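Local coordinates for E3 SUMO-protein ligase SIZ2 (Saccharomyces cerevisiae, PDB 6U75) that probably acts as a SUMO E3 ligase, promoting the attachment of SUMO to target proteins such as septins, at residues K31-V36 against T114-L119; G147-R152 against L238-F243; Y53-F58 against S133-E138. All coordinates share one frame; numbering follows the deposited sequence.

Contact 1 (K31-V36 against T114-L119); sequences KMKFKV and TEMNHL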
loop_
_atom_site.group_PDB
_atom_site.type_symbol
_atom_site.label_atom_id
_atom_site.label_comp_id
_atom_site.label_asym_id
_atom_site.label_seq_id
_atom_site.Cartn_x
_atom_site.Cartn_y
_atom_site.Cartn_z
ATOM N N LYS A 31 -17.062 -7.023 21.540
ATOM C CA LYS A 31 -17.703 -8.047 20.731
ATOM C C LYS A 31 -18.603 -7.411 19.680
ATOM O O LYS A 31 -19.199 -6.354 19.905
ATOM C CB LYS A 31 -18.523 -8.996 21.611
ATOM C CG LYS A 31 -17.690 -9.773 22.615
ATOM C CD LYS A 31 -18.566 -10.501 23.621
ATOM C CE LYS A 31 -17.933 -11.809 24.064
ATOM N NZ LYS A 31 -18.760 -12.513 25.083
ATOM N N MET A 32 -18.697 -8.070 18.525
ATOM C CA MET A 32 -19.558 -7.617 17.438
ATOM C C MET A 32 -20.272 -8.817 16.842
ATOM O O MET A 32 -19.624 -9.778 16.418
ATOM C CB MET A 32 -18.752 -6.899 16.351
ATOM C CG MET A 32 -18.002 -5.669 16.825
ATOM S SD MET A 32 -16.988 -4.948 15.518
ATOM C CE MET A 32 -18.209 -4.700 14.227
ATOM N N LYS A 33 -21.598 -8.760 16.802
ATOM C CA LYS A 33 -22.401 -9.743 16.089
ATOM C C LYS A 33 -22.887 -9.133 14.783
ATOM O O LYS A 33 -23.339 -7.984 14.756
ATOM C CB LYS A 33 -23.605 -10.194 16.919
ATOM C CG LYS A 33 -23.375 -10.251 18.422
ATOM C CD LYS A 33 -24.485 -11.026 19.135
ATOM C CE LYS A 33 -25.859 -10.380 18.967
ATOM N NZ LYS A 33 -25.965 -9.059 19.648
ATOM N N PHE A 34 -22.789 -9.898 13.697
ATOM C CA PHE A 34 -23.426 -9.467 12.460
ATOM C C PHE A 34 -23.584 -10.654 11.524
ATOM O O PHE A 34 -22.881 -11.662 11.635
ATOM C CB PHE A 34 -22.644 -8.337 11.776
ATOM C CG PHE A 34 -21.276 -8.733 11.307
ATOM C CD1 PHE A 34 -21.092 -9.285 10.050
ATOM C CD2 PHE A 34 -20.168 -8.533 12.114
ATOM C CE1 PHE A 34 -19.832 -9.643 9.612
ATOM C CE2 PHE A 34 -18.905 -8.888 11.683
ATOM C CZ PHE A 34 -18.736 -9.444 10.430
ATOM N N LYS A 35 -24.536 -10.516 10.607
ATOM C CA LYS A 35 -24.812 -11.506 9.579
ATOM C C LYS A 35 -24.429 -10.946 8.218
ATOM O O LYS A 35 -24.437 -9.730 8.005
ATOM C CB LYS A 35 -26.294 -11.900 9.580
ATOM C CG LYS A 35 -26.796 -12.406 10.924
ATOM C CD LYS A 35 -28.315 -12.524 10.964
ATOM C CE LYS A 35 -28.804 -13.828 10.354
ATOM N NZ LYS A 35 -28.417 -15.007 11.178
ATOM N N VAL A 36 -24.086 -11.843 7.300
ATOM C CA VAL A 36 -23.778 -11.490 5.920
ATOM C C VAL A 36 -24.838 -12.148 5.049
ATOM O O VAL A 36 -24.854 -13.377 4.899
ATOM C CB VAL A 36 -22.367 -11.926 5.511
ATOM C CG1 VAL A 36 -22.133 -11.647 4.032
ATOM C CG2 VAL A 36 -21.329 -11.208 6.364
ATOM N N THR A 114 -27.335 -18.006 7.127
ATOM C CA THR A 114 -28.367 -18.175 8.144
ATOM C C THR A 114 -27.812 -18.094 9.560
ATOM O O THR A 114 -28.581 -17.864 10.499
ATOM C CB THR A 114 -29.080 -19.515 7.955
ATOM O OG1 THR A 114 -28.142 -20.587 8.120
ATOM C CG2 THR A 114 -29.704 -19.598 6.569
ATOM N N GLU A 115 -26.508 -18.272 9.736
ATOM C CA GLU A 115 -25.890 -18.267 11.052
ATOM C C GLU A 115 -25.264 -16.907 11.345
ATOM O O GLU A 115 -25.144 -16.044 10.474
ATOM C CB GLU A 115 -24.843 -19.380 11.154
ATOM C CG GLU A 115 -25.438 -20.780 11.109
ATOM C CD GLU A 115 -24.387 -21.868 11.204
ATOM O OE1 GLU A 115 -23.184 -21.536 11.181
ATOM O OE2 GLU A 115 -24.766 -23.054 11.303
ATOM N N MET A 116 -24.860 -16.731 12.600
ATOM C CA MET A 116 -24.359 -15.459 13.099
ATOM C C MET A 116 -22.837 -15.446 13.078
ATOM O O MET A 116 -22.194 -16.455 13.382
ATOM C CB MET A 116 -24.855 -15.212 14.526
ATOM C CG MET A 116 -24.840 -13.755 14.942
ATOM S SD MET A 116 -26.168 -12.827 14.157
ATOM C CE MET A 116 -25.706 -11.152 14.570
ATOM N N ASN A 117 -22.264 -14.298 12.720
ATOM C CA ASN A 117 -20.820 -14.107 12.754
ATOM C C ASN A 117 -20.450 -13.279 13.977
ATOM O O ASN A 117 -21.023 -12.205 14.207
ATOM C CB ASN A 117 -20.314 -13.422 11.483
ATOM C CG ASN A 117 -20.544 -14.259 10.240
ATOM O OD1 ASN A 117 -19.817 -15.217 9.982
ATOM N ND2 ASN A 117 -21.555 -13.895 9.460
ATOM N N HIS A 118 -19.494 -13.783 14.753
ATOM C CA HIS A 118 -19.006 -13.130 15.960
ATOM C C HIS A 118 -17.565 -12.693 15.744
ATOM O O HIS A 118 -16.727 -13.493 15.317
ATOM C CB HIS A 118 -19.093 -14.067 17.167
ATOM C CG HIS A 118 -20.463 -14.617 17.413
ATOM N ND1 HIS A 118 -21.422 -13.934 18.131
ATOM C CD2 HIS A 118 -21.033 -15.786 17.040
ATOM C CE1 HIS A 118 -22.525 -14.659 18.187
ATOM N NE2 HIS A 118 -22.316 -15.787 17.532
ATOM N N LEU A 119 -17.281 -11.427 16.041
ATOM C CA LEU A 119 -15.939 -10.863 15.942
ATOM C C LEU A 119 -15.575 -10.283 17.302
ATOM O O LEU A 119 -16.193 -9.313 17.754
ATOM C CB LEU A 119 -15.868 -9.795 14.851
ATOM C CG LEU A 119 -14.529 -9.064 14.715
ATOM C CD1 LEU A 119 -13.433 -10.022 14.275
ATOM C CD2 LEU A 119 -14.644 -7.904 13.741
#
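Strand 28-34, one of two outermost strands of a four-stranded antiparallel PINIT-domain sheet, pairs with strand 117-123. M32 and L119 form one hydrogen-bonded antiparallel pair, with M32 N to L119 O and L119 N to M32 O both at 2.9 Å. F34 and N117 form the next: F34 N reaches N117 O almost straight (164°), and F34 O takes the backbone N of N117 at 2.9 Å plus a weak bond from N117 ND2. N117 thus turns its side chain back on the carbonyl its own backbone already holds, while its OD1 is satisfied by N83 ND2 and K111 N. On the same face of the sheet, N117 CB sits over one face of the F34 ring, offset toward the rim. M32 and L119 lie side by side there, SD to CD2 at 4.2 Å.

Beside K33 and K35, M116 has CG anti to its backbone N and bends at chi2 (74°), which lays its thioether across K35 at about a right angle. SD meets K35 CG at 3.3 Å, and CE reaches K33 CB at 3.3 Å. An alanine here would remove SD and CE, and would probably strip the lysine methylenes of their apolar partner and loosen this end of the contact. K35 itself curls at chi3 and chi4 so that NZ bonds T114 O at 2.9 Å, well above the carbonyl plane. Next to the F34-N117 pair, side chains thus hold the segments: K33 CB and K35 CG and CD pack on the methionine, and one ammonium bonds a main-chain carbonyl.

Contact 2 (G147-R152 against L238-F243); sequences GKILKR and LKISEF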
loop_
_atom_site.group_PDB
_atom_site.type_symbol
_atom_site.label_atom_id
_atom_site.label_comp_id
_atom_site.label_asym_id
_atom_site.label_seq_id
_atom_site.Cartn_x
_atom_site.Cartn_y
_atom_site.Cartn_z
ATOM N N GLY A 147 1.013 -3.697 -14.290
ATOM C CA GLY A 147 0.480 -3.575 -15.636
ATOM C C GLY A 147 -0.136 -2.212 -15.879
ATOM O O GLY A 147 0.054 -1.609 -16.939
ATOM N N LYS A 148 -0.883 -1.707 -14.897
ATOM C CA LYS A 148 -1.432 -0.358 -15.006
ATOM C C LYS A 148 -0.320 0.672 -15.167
ATOM O O LYS A 148 -0.401 1.566 -16.017
ATOM C CB LYS A 148 -2.284 -0.027 -13.779
ATOM C CG LYS A 148 -3.643 -0.706 -13.758
ATOM C CD LYS A 148 -4.510 -0.208 -12.607
ATOM C CE LYS A 148 -4.898 1.256 -12.777
ATOM N NZ LYS A 148 -5.905 1.694 -11.768
ATOM N N ILE A 149 0.730 0.560 -14.352
ATOM C CA ILE A 149 1.831 1.520 -14.412
ATOM C C ILE A 149 2.502 1.483 -15.779
ATOM O O ILE A 149 2.848 2.525 -16.348
ATOM C CB ILE A 149 2.843 1.246 -13.283
ATOM C CG1 ILE A 149 2.220 1.567 -11.922
ATOM C CG2 ILE A 149 4.119 2.052 -13.509
ATOM C CD1 ILE A 149 3.060 1.127 -10.742
ATOM N N LEU A 150 2.699 0.283 -16.326
ATOM C CA LEU A 150 3.382 0.153 -17.608
ATOM C C LEU A 150 2.584 0.805 -18.728
ATOM O O LEU A 150 3.161 1.384 -19.656
ATOM C CB LEU A 150 3.629 -1.324 -17.917
ATOM C CG LEU A 150 4.626 -2.030 -16.997
ATOM C CD1 LEU A 150 4.657 -3.523 -17.276
ATOM C CD2 LEU A 150 6.011 -1.428 -17.152
ATOM N N LYS A 151 1.255 0.722 -18.662
ATOM C CA LYS A 151 0.413 1.300 -19.702
ATOM C C LYS A 151 0.425 2.824 -19.691
ATOM O O LYS A 151 -0.082 3.436 -20.636
ATOM C CB LYS A 151 -1.019 0.780 -19.551
ATOM C CG LYS A 151 -1.186 -0.673 -19.985
ATOM C CD LYS A 151 -2.534 -1.251 -19.576
ATOM C CE LYS A 151 -2.785 -2.602 -20.236
ATOM N NZ LYS A 151 -1.669 -3.566 -20.012
ATOM N N ARG A 152 0.995 3.444 -18.666
ATOM C CA ARG A 152 1.057 4.892 -18.582
ATOM C C ARG A 152 2.180 5.439 -19.455
ATOM O O ARG A 152 3.090 4.706 -19.849
ATOM C CB ARG A 152 1.278 5.324 -17.138
ATOM C CG ARG A 152 0.176 4.903 -16.196
ATOM C CD ARG A 152 0.538 5.223 -14.764
ATOM N NE ARG A 152 -0.506 4.798 -13.838
ATOM C CZ ARG A 152 -0.424 4.908 -12.517
ATOM N NH1 ARG A 152 0.658 5.431 -11.956
ATOM N NH2 ARG A 152 -1.428 4.493 -11.757
ATOM N N LEU A 238 3.389 7.122 -9.997
ATOM C CA LEU A 238 4.443 6.217 -10.436
ATOM C C LEU A 238 4.471 6.131 -11.956
ATOM O O LEU A 238 3.439 5.911 -12.595
ATOM C CB LEU A 238 4.230 4.828 -9.837
ATOM C CG LEU A 238 4.219 4.748 -8.310
ATOM C CD1 LEU A 238 3.847 3.349 -7.849
ATOM C CD2 LEU A 238 5.568 5.155 -7.744
ATOM N N LYS A 239 5.658 6.306 -12.533
ATOM C CA LYS A 239 5.844 6.166 -13.970
ATOM C C LYS A 239 7.241 5.620 -14.232
ATOM O O LYS A 239 8.157 5.806 -13.427
ATOM C CB LYS A 239 5.639 7.501 -14.698
ATOM C CG LYS A 239 4.283 8.138 -14.423
ATOM C CD LYS A 239 3.950 9.258 -15.399
ATOM C CE LYS A 239 4.932 10.412 -15.300
ATOM N NZ LYS A 239 4.237 11.731 -15.347
ATOM N N ILE A 240 7.390 4.937 -15.363
ATOM C CA ILE A 240 8.671 4.353 -15.741
ATOM C C ILE A 240 9.593 5.449 -16.254
ATOM O O ILE A 240 9.150 6.406 -16.903
ATOM C CB ILE A 240 8.475 3.254 -16.801
ATOM C CG1 ILE A 240 7.624 2.107 -16.246
ATOM C CG2 ILE A 240 9.823 2.738 -17.285
ATOM C CD1 ILE A 240 8.284 1.326 -15.124
ATOM N N SER A 241 10.885 5.311 -15.964
ATOM C CA SER A 241 11.901 6.239 -16.448
ATOM C C SER A 241 12.504 5.674 -17.729
ATOM O O SER A 241 13.180 4.640 -17.703
ATOM C CB SER A 241 12.980 6.462 -15.392
ATOM O OG SER A 241 14.110 7.104 -15.955
ATOM N N GLU A 242 12.262 6.353 -18.851
ATOM C CA GLU A 242 12.770 5.865 -20.128
ATOM C C GLU A 242 14.294 5.861 -20.160
ATOM O O GLU A 242 14.896 4.985 -20.789
ATOM C CB GLU A 242 12.220 6.719 -21.270
ATOM C CG GLU A 242 12.501 6.153 -22.651
ATOM C CD GLU A 242 12.059 7.079 -23.765
ATOM O OE1 GLU A 242 11.732 8.250 -23.473
ATOM O OE2 GLU A 242 12.037 6.638 -24.934
ATOM N N PHE A 243 14.932 6.819 -19.487
ATOM C CA PHE A 243 16.388 6.917 -19.522
ATOM C C PHE A 243 17.036 5.690 -18.888
ATOM O O PHE A 243 17.826 4.980 -19.527
ATOM C CB PHE A 243 16.825 8.200 -18.809
ATOM C CG PHE A 243 18.267 8.560 -19.024
ATOM C CD1 PHE A 243 18.719 8.954 -20.273
ATOM C CD2 PHE A 243 19.167 8.530 -17.971
ATOM C CE1 PHE A 243 20.045 9.293 -20.471
ATOM C CE2 PHE A 243 20.492 8.870 -18.163
ATOM C CZ PHE A 243 20.931 9.252 -19.414
HETATM O O HOH W 1 4.970 4.348 -17.088
#
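R152 makes the direct polar link: NH1 donates to L238 O at 2.9 Å (143° at the hydrogen). The oxygen lies near the guanidinium plane, and the donor comes in on one of its lone pairs. An arginine chain extended from CG to NE carries the group there. Beside it the apolar contacts run obliquely: I149 CD1 touches L238 CD1 at 3.7 Å, and L150 CD2 meets I240 CG1 at 4.0 Å. A water fills out the shell, donating to I149 O at 2.9 Å and accepting from I240 N at 3.0 Å, with a weak further bond to R152 O; it couples a helix carbonyl to a strand amide.

In the second shell, I149 CG1 lies over one face of the guanidinium, near its rim. F235 holds the same group twice, through its carbonyl O to NH1 and by a cation-pi contact with its ring. K239 ends in a salt bridge with D201, and L215 and F214 of helix 211-218 pack on I149 and L238, respectively. The L238 side chain is about 9 Å from a bound zinc ion. C203, H205, C226 and C229 hold that ion. The end of helix 142-150 and R152 just after it thus dock on L238 and strand 239-240, an edge strand within this chain of the small three-stranded sheet in the single-zinc SP-RING of the PIAS family.

Contact 3 (Y53-F58 against S133-E138); sequences YLFSGF and SCFIVE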
loop_
_atom_site.group_PDB
_atom_site.type_symbol
_atom_site.label_atom_id
_atom_site.label_comp_id
_atom_site.label_asym_id
_atom_site.label_seq_id
_atom_site.Cartn_x
_atom_site.Cartn_y
_atom_site.Cartn_z
ATOM N N TYR A 53 -13.345 -7.414 3.916
ATOM C CA TYR A 53 -12.245 -6.813 4.653
ATOM C C TYR A 53 -12.774 -6.015 5.837
ATOM O O TYR A 53 -13.725 -5.234 5.699
ATOM C CB TYR A 53 -11.408 -5.907 3.745
ATOM C CG TYR A 53 -10.354 -6.623 2.926
ATOM C CD1 TYR A 53 -10.313 -8.011 2.853
ATOM C CD2 TYR A 53 -9.386 -5.906 2.235
ATOM C CE1 TYR A 53 -9.345 -8.660 2.109
ATOM C CE2 TYR A 53 -8.416 -6.548 1.489
ATOM C CZ TYR A 53 -8.399 -7.923 1.430
ATOM O OH TYR A 53 -7.434 -8.563 0.688
ATOM N N LEU A 54 -12.150 -6.225 6.992
ATOM C CA LEU A 54 -12.384 -5.426 8.184
ATOM C C LEU A 54 -11.440 -4.231 8.187
ATOM O O LEU A 54 -10.258 -4.359 7.858
ATOM C CB LEU A 54 -12.166 -6.273 9.438
ATOM C CG LEU A 54 -12.333 -5.600 10.801
ATOM C CD1 LEU A 54 -13.800 -5.395 11.132
ATOM C CD2 LEU A 54 -11.649 -6.429 11.876
ATOM N N PHE A 55 -11.970 -3.070 8.559
ATOM C CA PHE A 55 -11.216 -1.826 8.586
ATOM C C PHE A 55 -11.344 -1.188 9.961
ATOM O O PHE A 55 -12.397 -1.273 10.599
ATOM C CB PHE A 55 -11.715 -0.849 7.515
ATOM C CG PHE A 55 -11.459 -1.309 6.108
ATOM C CD1 PHE A 55 -12.303 -2.220 5.496
ATOM C CD2 PHE A 55 -10.375 -0.825 5.395
ATOM C CE1 PHE A 55 -12.068 -2.642 4.204
ATOM C CE2 PHE A 55 -10.136 -1.245 4.102
ATOM C CZ PHE A 55 -10.983 -2.153 3.506
ATOM N N SER A 56 -10.267 -0.545 10.405
ATOM C CA SER A 56 -10.240 0.171 11.670
ATOM C C SER A 56 -9.550 1.507 11.451
ATOM O O SER A 56 -8.515 1.573 10.782
ATOM C CB SER A 56 -9.511 -0.627 12.758
ATOM O OG SER A 56 -9.428 0.106 13.968
ATOM N N GLY A 57 -10.127 2.569 12.010
ATOM C CA GLY A 57 -9.565 3.894 11.851
ATOM C C GLY A 57 -9.732 4.720 13.110
ATOM O O GLY A 57 -10.562 4.422 13.967
ATOM N N PHE A 58 -8.916 5.766 13.210
ATOM C CA PHE A 58 -9.054 6.705 14.315
ATOM C C PHE A 58 -10.386 7.436 14.205
ATOM O O PHE A 58 -10.730 7.966 13.144
ATOM C CB PHE A 58 -7.899 7.708 14.318
ATOM C CG PHE A 58 -6.607 7.154 14.855
ATOM C CD1 PHE A 58 -6.583 6.403 16.021
ATOM C CD2 PHE A 58 -5.414 7.389 14.193
ATOM C CE1 PHE A 58 -5.396 5.898 16.513
ATOM C CE2 PHE A 58 -4.224 6.885 14.680
ATOM C CZ PHE A 58 -4.214 6.138 15.841
ATOM N N SER A 133 -15.288 -0.985 10.733
ATOM C CA SER A 133 -16.202 -1.150 9.613
ATOM C C SER A 133 -15.864 -2.438 8.875
ATOM O O SER A 133 -14.790 -3.014 9.053
ATOM C CB SER A 133 -16.130 0.036 8.642
ATOM O OG SER A 133 -16.208 1.270 9.334
ATOM N N CYS A 134 -16.792 -2.882 8.033
ATOM C CA CYS A 134 -16.580 -4.055 7.197
ATOM C C CYS A 134 -17.099 -3.760 5.802
ATOM O O CYS A 134 -18.209 -3.240 5.648
ATOM C CB CYS A 134 -17.281 -5.290 7.770
ATOM S SG CYS A 134 -16.703 -5.779 9.405
ATOM N N PHE A 135 -16.300 -4.090 4.792
ATOM C CA PHE A 135 -16.668 -3.820 3.410
ATOM C C PHE A 135 -16.350 -5.026 2.545
ATOM O O PHE A 135 -15.336 -5.695 2.749
ATOM C CB PHE A 135 -15.920 -2.605 2.842
ATOM C CG PHE A 135 -16.336 -1.293 3.439
ATOM C CD1 PHE A 135 -15.883 -0.910 4.689
ATOM C CD2 PHE A 135 -17.163 -0.431 2.738
ATOM C CE1 PHE A 135 -16.259 0.302 5.234
ATOM C CE2 PHE A 135 -17.541 0.780 3.277
ATOM C CZ PHE A 135 -17.089 1.148 4.526
ATOM N N ILE A 136 -17.206 -5.289 1.573
ATOM C CA ILE A 136 -16.810 -6.124 0.449
ATOM C C ILE A 136 -15.985 -5.261 -0.493
ATOM O O ILE A 136 -16.332 -4.107 -0.767
ATOM C CB ILE A 136 -18.039 -6.731 -0.248
ATOM C CG1 ILE A 136 -18.829 -7.573 0.758
ATOM C CG2 ILE A 136 -17.614 -7.578 -1.445
ATOM C CD1 ILE A 136 -19.906 -8.438 0.145
ATOM N N VAL A 137 -14.868 -5.802 -0.968
ATOM C CA VAL A 137 -13.915 -5.030 -1.751
ATOM C C VAL A 137 -13.361 -5.899 -2.867
ATOM O O VAL A 137 -13.221 -7.117 -2.726
ATOM C CB VAL A 137 -12.759 -4.487 -0.882
ATOM C CG1 VAL A 137 -13.297 -3.657 0.274
ATOM C CG2 VAL A 137 -11.897 -5.631 -0.366
ATOM N N GLU A 138 -13.044 -5.256 -3.984
ATOM C CA GLU A 138 -12.282 -5.886 -5.053
ATOM C C GLU A 138 -10.806 -5.612 -4.799
ATOM O O GLU A 138 -10.404 -4.451 -4.659
ATOM C CB GLU A 138 -12.706 -5.351 -6.420
ATOM C CG GLU A 138 -12.088 -6.100 -7.590
ATOM C CD GLU A 138 -12.513 -5.539 -8.931
ATOM O OE1 GLU A 138 -11.631 -5.306 -9.784
ATOM O OE2 GLU A 138 -13.727 -5.327 -9.130
#
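S133 O is held by one hydrogen bond and one weaker contact: F55 N donates at 2.9 Å, nearly straight at 171° but from above the carbonyl plane, and L54 CA sends a CA-H...O contact from 3.5 Å. The edge of the F55 ring also faces this oxygen. S133 N returns a bond to F55 O at 2.9 Å, and Y53 and F135 exchange a second pair, Y53 N lying nearly along the C=O axis of F135.

These bonds join strands 50-58 and 130-139 in an antiparallel sheet of the PINIT domain, where 130-139 also pairs with 8-10 and 12-21. L54 and C134 lie on one face of it, CD1 to SG at 3.4 Å.

The other face carries Y53, F55 and F135, with S133. F135 points its ring edge at the face of F55 in an offset edge-to-face pair, with centroids 5.8 Å apart and planes at 89°. F3 meets both rings, and Y8 adds an edge-to-face contact with F55. V137 crosses Y53 at about a right angle and sets CG2 over the Y53 ring, 3.9 Å from its centroid, in a CH-pi contact; its CG1 comes to the edge of F55.

How the contacts relate
Contacts 1 and 3 belong to the PINIT domain, and contact 2 lies on the opposite side of the chain's centre from both. The centres of contacts 1 and 3 are about 15 Å apart, and they touch where L119 CD2 packs on L54 CD1 at 3.7 Å, joining two different antiparallel sheets. Their segments alternate along the chain (31-36, 53-58, 114-119, 133-138), each pairing joining parts distant in sequence. Contact 2 comes later, its centre about 43 Å from that of contact 1 and about 30 Å from that of contact 3. Strand 130-139 leads into helix 142-150, so the chain passes from the PINIT core to a helix resting on the SP-RING, linking these two modules of the fragment.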